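Local structure of citrate lyase, subunit 1 (Methanosaeta concilii, 6HXI) at residues C[261-266]-C[302-307]; C[274-279]-C[316-321]; C[336-341]-C[371-376]. The protein probably catalyses, as part of ATP citrate lyase, the ATP-driven cleavage of citrate with coenzyme A into acetyl-CoA and oxaloacetate. All blocks are in the same frame, centred on the assembly; numbering follows the deposited sequence.

The three contacts follow one another across a single alpha/beta domain, starting from the ligand pocket. Contact 1 lies nearest coenzyme A, which Gly307 lines, and the side chain of Ser306 is about 3 Å from a bound citrate (nearest atoms). Contact 2, its centre about 7 Å from that of contact 1, is tied to it by probable hydrogen bonds: Lys263 O to Tyr317 OH is 2.8 Å. Contact 3 shares a parallel sheet with contact 2, centres about 10 Å apart, and Met276 N meets Leu337 O at 2.8 Å. Contacts 1 and 3 do not touch. At the end of segment 336-341, the side chain of Ala341 is about 5 Å from citrate (nearest atoms).

Contact 1 (C[261-266]-C[302-307]). With COA (coenzyme A), chain G.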
loop_
_atom_site.group_PDB
_atom_site.type_symbol
_atom_site.label_atom_id
_atom_site.label_comp_id
_atom_site.label_asym_id
_atom_site.label_seq_id
_atom_site.Cartn_x
_atom_site.Cartn_y
_atom_site.Cartn_z
ATOM N N SER C 261 -36.241 10.455 31.615
ATOM C CA SER C 261 -37.611 10.875 31.902
ATOM C C SER C 261 -37.797 12.363 31.633
ATOM O O SER C 261 -36.961 13.164 32.036
ATOM C CB SER C 261 -37.980 10.546 33.346
ATOM O OG SER C 261 -39.346 10.836 33.600
ATOM N N LEU C 262 -38.854 12.711 30.889
ATOM C CA LEU C 262 -39.259 14.071 30.549
ATOM C C LEU C 262 -40.783 14.029 30.685
ATOM O O LEU C 262 -41.463 13.387 29.869
ATOM C CB LEU C 262 -38.873 14.460 29.091
ATOM C CG LEU C 262 -37.374 14.598 28.647
ATOM C CD1 LEU C 262 -36.549 15.474 29.580
ATOM C CD2 LEU C 262 -36.731 13.262 28.334
ATOM N N LYS C 263 -41.312 14.630 31.765
ATOM C CA LYS C 263 -42.737 14.625 32.070
ATOM C C LYS C 263 -43.230 16.043 32.299
ATOM O O LYS C 263 -42.571 16.813 32.981
ATOM C CB LYS C 263 -43.037 13.723 33.293
ATOM C CG LYS C 263 -42.609 12.246 33.126
ATOM C CD LYS C 263 -43.004 11.323 34.291
ATOM C CE LYS C 263 -44.349 10.638 34.078
ATOM N NZ LYS C 263 -44.895 10.020 35.324
ATOM N N LEU C 264 -44.370 16.402 31.706
ATOM C CA LEU C 264 -44.991 17.714 31.874
ATOM C C LEU C 264 -46.515 17.598 31.955
ATOM O O LEU C 264 -47.142 16.976 31.098
ATOM C CB LEU C 264 -44.566 18.703 30.762
ATOM C CG LEU C 264 -45.314 20.054 30.688
ATOM C CD1 LEU C 264 -45.024 20.941 31.910
ATOM C CD2 LEU C 264 -44.998 20.787 29.408
ATOM N N THR C 265 -47.094 18.202 32.997
ATOM C CA THR C 265 -48.535 18.275 33.250
ATOM C C THR C 265 -48.865 19.737 33.548
ATOM O O THR C 265 -48.398 20.282 34.553
ATOM C CB THR C 265 -48.948 17.341 34.427
ATOM O OG1 THR C 265 -48.492 16.005 34.186
ATOM C CG2 THR C 265 -50.460 17.345 34.694
ATOM N N ILE C 266 -49.667 20.370 32.689
ATOM C CA ILE C 266 -50.092 21.751 32.929
ATOM C C ILE C 266 -51.262 21.705 33.907
ATOM O O ILE C 266 -52.240 20.977 33.682
ATOM C CB ILE C 266 -50.422 22.541 31.629
ATOM C CG1 ILE C 266 -49.294 22.394 30.590
ATOM C CG2 ILE C 266 -50.703 24.027 31.948
ATOM C CD1 ILE C 266 -49.731 22.654 29.150
ATOM N N TYR C 302 -46.761 20.790 36.868
ATOM C CA TYR C 302 -46.002 19.757 37.559
ATOM C C TYR C 302 -45.181 19.113 36.461
ATOM O O TYR C 302 -45.729 18.499 35.547
ATOM C CB TYR C 302 -46.843 18.694 38.320
ATOM C CG TYR C 302 -45.959 17.548 38.760
ATOM C CD1 TYR C 302 -45.115 17.680 39.860
ATOM C CD2 TYR C 302 -45.821 16.409 37.969
ATOM C CE1 TYR C 302 -44.170 16.704 40.170
ATOM C CE2 TYR C 302 -44.865 15.433 38.261
ATOM C CZ TYR C 302 -44.068 15.568 39.385
ATOM O OH TYR C 302 -43.156 14.587 39.703
ATOM N N GLY C 303 -43.880 19.296 36.550
ATOM C CA GLY C 303 -42.919 18.766 35.593
ATOM C C GLY C 303 -41.787 18.029 36.282
ATOM O O GLY C 303 -41.561 18.190 37.494
ATOM N N GLU C 304 -41.044 17.250 35.488
ATOM C CA GLU C 304 -39.961 16.392 35.949
ATOM C C GLU C 304 -39.111 15.943 34.753
ATOM O O GLU C 304 -39.644 15.577 33.708
ATOM C CB GLU C 304 -40.612 15.155 36.613
ATOM C CG GLU C 304 -39.690 14.225 37.350
ATOM C CD GLU C 304 -39.232 13.029 36.541
ATOM O OE1 GLU C 304 -40.032 12.090 36.326
ATOM O OE2 GLU C 304 -38.058 13.036 36.117
ATOM N N TYR C 305 -37.799 15.980 34.923
ATOM C CA TYR C 305 -36.792 15.465 33.993
ATOM C C TYR C 305 -35.727 14.775 34.851
ATOM O O TYR C 305 -35.362 15.285 35.907
ATOM C CB TYR C 305 -36.200 16.548 33.066
ATOM C CG TYR C 305 -35.198 17.466 33.725
ATOM C CD1 TYR C 305 -35.614 18.596 34.426
ATOM C CD2 TYR C 305 -33.832 17.218 33.637
ATOM C CE1 TYR C 305 -34.693 19.445 35.034
ATOM C CE2 TYR C 305 -32.903 18.048 34.259
ATOM C CZ TYR C 305 -33.337 19.167 34.948
ATOM O OH TYR C 305 -32.423 19.976 35.564
ATOM N N SER C 306 -35.298 13.586 34.454
ATOM C CA SER C 306 -34.288 12.810 35.174
ATOM C C SER C 306 -33.756 11.738 34.242
ATOM O O SER C 306 -34.049 11.770 33.058
ATOM C CB SER C 306 -34.893 12.178 36.425
ATOM O OG SER C 306 -35.984 11.360 36.042
ATOM N N GLY C 307 -32.978 10.814 34.770
ATOM C CA GLY C 307 -32.418 9.717 33.982
ATOM C C GLY C 307 -31.418 10.155 32.937
ATOM O O GLY C 307 -31.339 9.562 31.859
HETATM N N1A COA G . -28.672 -1.225 15.971
HETATM C C2A COA G . -29.734 -1.728 16.608
HETATM N N3A COA G . -30.103 -1.561 17.885
HETATM C C4A COA G . -29.203 -0.824 18.555
HETATM C C5A COA G . -28.058 -0.246 18.037
HETATM C C6A COA G . -27.813 -0.438 16.662
HETATM N N6A COA G . -26.806 0.136 16.006
HETATM N N7A COA G . -27.317 0.359 19.040
HETATM C C8A COA G . -28.023 0.148 20.121
HETATM N N9A COA G . -29.175 -0.567 19.906
HETATM C C1B COA G . -30.155 -1.001 20.900
HETATM C C2B COA G . -29.604 -1.837 22.048
HETATM O O2B COA G . -29.459 -3.207 21.668
HETATM C C3B COA G . -30.709 -1.636 23.091
HETATM O O3B COA G . -31.853 -2.479 22.834
HETATM P P3B COA G . -32.865 -2.967 23.967
HETATM O O7A COA G . -33.336 -1.748 24.685
HETATM O O8A COA G . -33.945 -3.698 23.253
HETATM O O9A COA G . -32.071 -3.956 24.840
HETATM C C4B COA G . -31.229 -0.220 22.814
HETATM O O4B COA G . -30.743 0.135 21.503
HETATM C C5B COA G . -30.824 0.826 23.821
HETATM O O5B COA G . -29.423 0.643 24.104
HETATM P P1A COA G . -28.839 0.752 25.627
HETATM O O1A COA G . -27.365 0.917 25.699
HETATM O O2A COA G . -29.365 -0.360 26.522
HETATM O O3A COA G . -29.593 2.113 25.978
HETATM P P2A COA G . -29.612 3.264 27.078
HETATM O O4A COA G . -28.661 4.328 26.703
HETATM O O5A COA G . -31.030 3.786 27.075
HETATM O O6A COA G . -29.221 2.584 28.497
HETATM C CBP COA G . -30.181 2.717 30.736
HETATM C CCP COA G . -30.208 2.013 29.375
HETATM C CDP COA G . -31.226 2.049 31.640
HETATM C CEP COA G . -28.792 2.606 31.396
HETATM C CAP COA G . -30.529 4.217 30.525
HETATM O OAP COA G . -31.655 4.369 29.680
HETATM C C9P COA G . -30.725 5.056 31.782
HETATM O O9P COA G . -29.745 5.495 32.387
HETATM N N8P COA G . -31.992 5.287 32.162
HETATM C C7P COA G . -32.333 5.988 33.393
HETATM C C6P COA G . -33.045 5.089 34.366
HETATM C C5P COA G . -33.496 5.828 35.604
HETATM O O5P COA G . -33.778 7.024 35.557
HETATM N N4P COA G . -33.544 5.118 36.731
HETATM C C3P COA G . -33.854 5.707 38.027
HETATM C C2P COA G . -32.656 6.379 38.666
HETATM S S1P COA G . -33.199 6.853 40.332
#
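Glu304 sets the orientation of the side chains here. Its CG stands anti to the backbone N and the chain then bends at chi2 (-96°), which turns the carboxylate back between two serines. Ser261 OG, itself anti to its backbone N, donates to Glu304 OE1 at 3.1 Å from above the carboxylate plane. Ser306 OG, in the crowded position between N and carbonyl carbon, donates to Glu304 OE2 at 2.7 Å, also from above the plane. With a hydroxyl on each oxygen, the buried group is likely to be favoured as the anion. Lys263 runs alongside Glu304, their tips on the same side, with its CD 3.7 Å from Glu304 OE1. Lys263 NZ stays 5.4 Å from Glu304 OE1, too far for a salt bridge, and bonds instead to Gly274 O of the neighbouring succinyl-CoA ligase alpha-type chain.

On the other face of the ribbon, Leu262 meets Tyr305 at a slant, Leu262 CD1 lying 3.7 Å from Tyr305 CB, while the tyrosine ring leads off to Met276 and Ala278.

The strands are antiparallel, 174° between their N-to-C directions, and the hydrogen-bonded pairs Ser261-Ser306, Lys263-Glu304 and Thr265-Tyr302 supply six backbone bonds. The shortest, Lys263 N to Glu304 O at 2.7 Å, arrives nearly along the C=O axis. Just beyond the Ser261-Ser306 pair, Gly307 CA approaches coenzyme A O5P at 3.4 Å with a positive phi (66°), where a CB would clash with that oxygen. The arrangement is a two-stranded antiparallel ribbon whose end opens into the coenzyme A pocket of the citrate-binding, succinyl-CoA synthetase-like domain.

Contact 2 (C[274-279]-C[316-321]); sequences WTMVAG and HYTCTI
His316 O is the best-held polar atom, gripped by two donors from the same residue one turn on. Thr320 N reaches it at 3.1 Å as the ordinary helical bond. Thr320 OG1 adds a second bond of 2.6 Å lying in the carbonyl plane, made possible because the hydroxyl stands beside its backbone N. The hydroxyl's proton is thus spent within helix 311-325, and Thr320 makes no contact with segment 274-279; between the segments the contact is made mainly by apolar groups and the Met276 sulfur, with no hydrogen bond.

Met276 carries it. With CG anti to the backbone N (chi1 -173°), the chain extends toward the helix and then bends at chi3 (50°), bringing SD and CE up to Tyr317 and Thr318. The sulfur meets Tyr317 edge-on: SD is 3.7 Å from Tyr317 CD2 and sits in the ring plane, 90° off the ring normal, which makes this a Met-aromatic contact of the edge type. The two side chains overlap head to tail. Thr318 lies roughly perpendicular to the methionine, its OG1 3.3 Å from Met276 SD, although the hydroxyl is hydrogen-bonded to Thr314 O. The bend also brings Met276 CE within 3.7 Å of Thr318 CG2.

One turn farther on, Ile321 splits its branches. Its CD1 rests 4.0 Å from Met276 CB, whereas its CG2 approaches Trp274 CE3 obliquely at 4.1 Å. Val355 of helix 348-361 also touches Met276 and Thr318, so the methionine is bordered by two helices. The whole is a helix packed against the end of strand 273-275, outermost in this chain's parallel sheet, the layered packing of an alpha/beta domain.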
loop_
_atom_site.group_PDB
_atom_site.type_symbol
_atom_site.label_atom_id
_atom_site.label_comp_id
_atom_site.label_asym_id
_atom_site.label_seq_id
_atom_site.Cartn_x
_atom_site.Cartn_y
_atom_site.Cartn_z
ATOM N N TRP C 274 -43.754 28.652 37.735
ATOM C CA TRP C 274 -43.395 27.550 36.854
ATOM C C TRP C 274 -42.198 26.805 37.423
ATOM O O TRP C 274 -41.357 27.383 38.137
ATOM C CB TRP C 274 -43.162 28.017 35.416
ATOM C CG TRP C 274 -44.407 28.488 34.731
ATOM C CD1 TRP C 274 -45.040 29.684 34.909
ATOM C CD2 TRP C 274 -45.167 27.772 33.749
ATOM N NE1 TRP C 274 -46.146 29.760 34.095
ATOM C CE2 TRP C 274 -46.243 28.603 33.366
ATOM C CE3 TRP C 274 -45.057 26.498 33.170
ATOM C CZ2 TRP C 274 -47.202 28.199 32.435
ATOM C CZ3 TRP C 274 -45.991 26.112 32.222
ATOM C CH2 TRP C 274 -47.048 26.953 31.869
ATOM N N THR C 275 -42.156 25.507 37.157
ATOM C CA THR C 275 -41.089 24.684 37.683
ATOM C C THR C 275 -40.436 23.798 36.633
ATOM O O THR C 275 -41.106 23.244 35.747
ATOM C CB THR C 275 -41.594 23.825 38.860
ATOM O OG1 THR C 275 -42.699 23.012 38.438
ATOM C CG2 THR C 275 -41.943 24.649 40.101
ATOM N N MET C 276 -39.123 23.635 36.764
ATOM C CA MET C 276 -38.347 22.726 35.942
ATOM C C MET C 276 -37.399 22.025 36.890
ATOM O O MET C 276 -36.228 22.390 37.026
ATOM C CB MET C 276 -37.651 23.422 34.776
ATOM C CG MET C 276 -36.988 22.435 33.848
ATOM S SD MET C 276 -36.565 23.122 32.245
ATOM C CE MET C 276 -35.689 24.626 32.745
ATOM N N VAL C 277 -37.959 21.054 37.607
ATOM C CA VAL C 277 -37.267 20.297 38.648
ATOM C C VAL C 277 -36.787 18.942 38.133
ATOM O O VAL C 277 -37.511 18.241 37.428
ATOM C CB VAL C 277 -38.116 20.182 39.951
ATOM C CG1 VAL C 277 -37.355 19.446 41.045
ATOM C CG2 VAL C 277 -38.555 21.561 40.440
ATOM N N ALA C 278 -35.547 18.606 38.476
ATOM C CA ALA C 278 -34.945 17.347 38.136
ATOM C C ALA C 278 -35.311 16.281 39.177
ATOM O O ALA C 278 -35.148 16.494 40.384
ATOM C CB ALA C 278 -33.449 17.511 38.056
ATOM N N GLY C 279 -35.844 15.161 38.709
ATOM C CA GLY C 279 -36.171 14.026 39.569
ATOM C C GLY C 279 -37.609 13.907 40.005
ATOM O O GLY C 279 -38.269 14.913 40.270
ATOM N N HIS C 316 -35.466 21.149 24.103
ATOM C CA HIS C 316 -36.866 21.077 23.655
ATOM C C HIS C 316 -37.861 21.187 24.790
ATOM O O HIS C 316 -38.891 21.830 24.624
ATOM C CB HIS C 316 -37.127 19.832 22.806
ATOM C CG HIS C 316 -36.445 19.884 21.479
ATOM N ND1 HIS C 316 -35.523 18.917 21.100
ATOM C CD2 HIS C 316 -36.540 20.806 20.494
ATOM C CE1 HIS C 316 -35.102 19.274 19.895
ATOM N NE2 HIS C 316 -35.685 20.401 19.489
ATOM N N TYR C 317 -37.531 20.594 25.952
ATOM C CA TYR C 317 -38.320 20.643 27.171
ATOM C C TYR C 317 -38.389 22.082 27.695
ATOM O O TYR C 317 -39.480 22.558 28.005
ATOM C CB TYR C 317 -37.697 19.718 28.224
ATOM C CG TYR C 317 -38.539 19.534 29.467
ATOM C CD1 TYR C 317 -39.507 18.533 29.538
ATOM C CD2 TYR C 317 -38.347 20.337 30.586
ATOM C CE1 TYR C 317 -40.272 18.349 30.690
ATOM C CE2 TYR C 317 -39.098 20.154 31.745
ATOM C CZ TYR C 317 -40.073 19.171 31.789
ATOM O OH TYR C 317 -40.820 19.007 32.930
ATOM N N THR C 318 -37.226 22.761 27.808
ATOM C CA THR C 318 -37.112 24.135 28.302
ATOM C C THR C 318 -37.835 25.095 27.360
ATOM O O THR C 318 -38.471 26.032 27.837
ATOM C CB THR C 318 -35.630 24.533 28.567
ATOM O OG1 THR C 318 -34.986 23.535 29.358
ATOM C CG2 THR C 318 -35.493 25.884 29.283
ATOM N N CYS C 319 -37.757 24.845 26.034
ATOM C CA CYS C 319 -38.431 25.640 24.996
ATOM C C CYS C 319 -39.942 25.559 25.179
ATOM O O CYS C 319 -40.627 26.567 25.014
ATOM C CB CYS C 319 -38.026 25.172 23.599
ATOM S SG CYS C 319 -36.446 25.838 23.015
ATOM N N THR C 320 -40.451 24.354 25.530
ATOM C CA THR C 320 -41.874 24.093 25.772
ATOM C C THR C 320 -42.383 24.877 26.987
ATOM O O THR C 320 -43.420 25.531 26.882
ATOM C CB THR C 320 -42.140 22.585 25.896
ATOM O OG1 THR C 320 -41.531 21.919 24.803
ATOM C CG2 THR C 320 -43.623 22.251 25.917
ATOM N N ILE C 321 -41.656 24.796 28.131
ATOM C CA ILE C 321 -41.998 25.501 29.375
ATOM C C ILE C 321 -41.977 27.008 29.134
ATOM O O ILE C 321 -42.951 27.683 29.480
ATOM C CB ILE C 321 -41.115 25.057 30.586
ATOM C CG1 ILE C 321 -41.496 23.620 31.036
ATOM C CG2 ILE C 321 -41.203 26.072 31.765
ATOM C CD1 ILE C 321 -40.626 23.014 32.085
#

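Contact 3 (C[336-341]-C[371-376])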
loop_
_atom_site.group_PDB
_atom_site.type_symbol
_atom_site.label_atom_id
_atom_site.label_comp_id
_atom_site.label_asym_id
_atom_site.label_seq_id
_atom_site.Cartn_x
_atom_site.Cartn_y
_atom_site.Cartn_z
ATOM N N LEU C 336 -39.640 31.309 37.487
ATOM C CA LEU C 336 -39.135 30.034 36.949
ATOM C C LEU C 336 -38.172 29.386 37.957
ATOM O O LEU C 336 -37.090 29.919 38.202
ATOM C CB LEU C 336 -38.471 30.167 35.555
ATOM C CG LEU C 336 -37.889 28.862 34.905
ATOM C CD1 LEU C 336 -38.935 27.703 34.816
ATOM C CD2 LEU C 336 -37.289 29.146 33.534
ATOM N N LEU C 337 -38.584 28.232 38.527
ATOM C CA LEU C 337 -37.795 27.497 39.513
ATOM C C LEU C 337 -37.120 26.285 38.896
ATOM O O LEU C 337 -37.764 25.268 38.644
ATOM C CB LEU C 337 -38.653 27.108 40.735
ATOM C CG LEU C 337 -39.373 28.257 41.464
ATOM C CD1 LEU C 337 -40.427 27.720 42.395
ATOM C CD2 LEU C 337 -38.399 29.117 42.248
ATOM N N ILE C 338 -35.819 26.422 38.623
ATOM C CA ILE C 338 -34.958 25.380 38.047
ATOM C C ILE C 338 -34.231 24.711 39.197
ATOM O O ILE C 338 -33.109 25.083 39.560
ATOM C CB ILE C 338 -34.001 25.924 36.942
ATOM C CG1 ILE C 338 -34.745 26.915 35.981
ATOM C CG2 ILE C 338 -33.345 24.729 36.191
ATOM C CD1 ILE C 338 -33.945 27.535 34.861
ATOM N N GLY C 339 -34.905 23.748 39.799
ATOM C CA GLY C 339 -34.369 23.065 40.966
ATOM C C GLY C 339 -34.028 21.610 40.769
ATOM O O GLY C 339 -33.975 21.113 39.642
ATOM N N GLY C 340 -33.800 20.947 41.890
ATOM C CA GLY C 340 -33.483 19.534 41.941
ATOM C C GLY C 340 -32.561 19.199 43.088
ATOM O O GLY C 340 -32.012 20.090 43.746
ATOM N N ALA C 341 -32.381 17.899 43.320
ATOM C CA ALA C 341 -31.485 17.406 44.355
ATOM C C ALA C 341 -30.059 17.398 43.812
ATOM O O ALA C 341 -29.800 17.936 42.735
ATOM C CB ALA C 341 -31.896 15.993 44.771
ATOM N N ILE C 371 -40.163 37.863 33.940
ATOM C CA ILE C 371 -39.811 36.553 34.474
ATOM C C ILE C 371 -38.494 36.623 35.265
ATOM O O ILE C 371 -37.531 37.253 34.818
ATOM C CB ILE C 371 -39.835 35.467 33.353
ATOM C CG1 ILE C 371 -41.280 35.270 32.819
ATOM C CG2 ILE C 371 -39.231 34.131 33.821
ATOM C CD1 ILE C 371 -41.438 34.438 31.517
ATOM N N GLU C 372 -38.497 36.001 36.468
ATOM C CA GLU C 372 -37.372 35.883 37.397
ATOM C C GLU C 372 -37.010 34.402 37.519
ATOM O O GLU C 372 -37.887 33.577 37.789
ATOM C CB GLU C 372 -37.729 36.472 38.769
ATOM C CG GLU C 372 -37.738 37.988 38.797
ATOM C CD GLU C 372 -38.620 38.601 39.866
ATOM O OE1 GLU C 372 -38.728 38.014 40.967
ATOM O OE2 GLU C 372 -39.188 39.687 39.606
ATOM N N ILE C 373 -35.738 34.066 37.270
ATOM C CA ILE C 373 -35.255 32.683 37.286
ATOM C C ILE C 373 -34.500 32.377 38.579
ATOM O O ILE C 373 -33.639 33.157 38.978
ATOM C CB ILE C 373 -34.439 32.359 35.993
ATOM C CG1 ILE C 373 -35.311 32.515 34.730
ATOM C CG2 ILE C 373 -33.805 30.966 36.039
ATOM C CD1 ILE C 373 -34.696 33.325 33.636
ATOM N N TYR C 374 -34.842 31.251 39.237
ATOM C CA TYR C 374 -34.212 30.786 40.479
ATOM C C TYR C 374 -33.707 29.353 40.262
ATOM O O TYR C 374 -34.481 28.471 39.880
ATOM C CB TYR C 374 -35.186 30.875 41.674
ATOM C CG TYR C 374 -35.654 32.283 41.974
ATOM C CD1 TYR C 374 -36.655 32.889 41.212
ATOM C CD2 TYR C 374 -35.110 33.009 43.030
ATOM C CE1 TYR C 374 -37.074 34.196 41.471
ATOM C CE2 TYR C 374 -35.532 34.312 43.306
ATOM C CZ TYR C 374 -36.516 34.899 42.527
ATOM O OH TYR C 374 -36.929 36.179 42.809
ATOM N N VAL C 375 -32.393 29.145 40.450
ATOM C CA VAL C 375 -31.706 27.869 40.242
ATOM C C VAL C 375 -31.039 27.329 41.522
ATOM O O VAL C 375 -30.374 28.089 42.211
ATOM C CB VAL C 375 -30.656 27.992 39.102
ATOM C CG1 VAL C 375 -30.080 26.622 38.727
ATOM C CG2 VAL C 375 -31.230 28.709 37.877
ATOM N N ARG C 376 -31.202 26.017 41.809
ATOM C CA ARG C 376 -30.541 25.279 42.892
ATOM C C ARG C 376 -30.222 23.891 42.336
ATOM O O ARG C 376 -31.132 23.102 42.096
ATOM C CB ARG C 376 -31.379 25.167 44.176
ATOM C CG ARG C 376 -30.593 24.593 45.377
ATOM C CD ARG C 376 -30.549 23.063 45.427
ATOM N NE ARG C 376 -29.800 22.553 46.582
ATOM C CZ ARG C 376 -29.692 21.267 46.910
ATOM N NH1 ARG C 376 -30.285 20.333 46.174
ATOM N NH2 ARG C 376 -29.007 20.906 47.988
#
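The guanidinium of Arg376 is met at its edge: Gly340 O and Ala341 CA both lie near its plane. Arg376 NH1 donates to Gly340 O at 3.0 Å, on a lone pair in the carbonyl plane and only 1° out of the guanidinium plane. At the Tyr374 ring, Leu336 O lies at the edge, while Leu337 CD2 comes obliquely and rests 3.7 Å from Tyr374 CB.

These groups stand on strand 371-376, which lies beside strand 334-338 in a parallel sheet; the two are joined through helices 348-361 and 363-368 in a beta-alpha-beta crossover. The strand axes are 17° apart, and four backbone bonds link them in ladder fashion. Among these, Leu336 N to Glu372 O, 2.9 Å, is nearly straight at 174°; Tyr374 N to Leu336 O and Ile338 N to Tyr374 O run nearly along their C=O axes.

On the face opposite Tyr374, Ile338 and Ile373 run alongside each other with their tips on the same side, Ile338 CD1 3.6 Å from Ile373 CG2. Val375 CG2 packs 4.0 Å from Ile338 CB, and helix 348-361 covers this face.

Arg376 NE bonds to Thr407 O, and NH1 also forms a salt bridge with Glu184 of the neighbouring succinyl-CoA ligase alpha-type chain. An alanine here would remove the guanidinium, with its bond to Thr407 O, and probably leave the loop at Gly340 less firmly fixed and that subunit contact weaker. Toward the start of strand 371-376, Tyr374 OH donates to the anti lone pair of Glu372 OE1 at 3.2 Å.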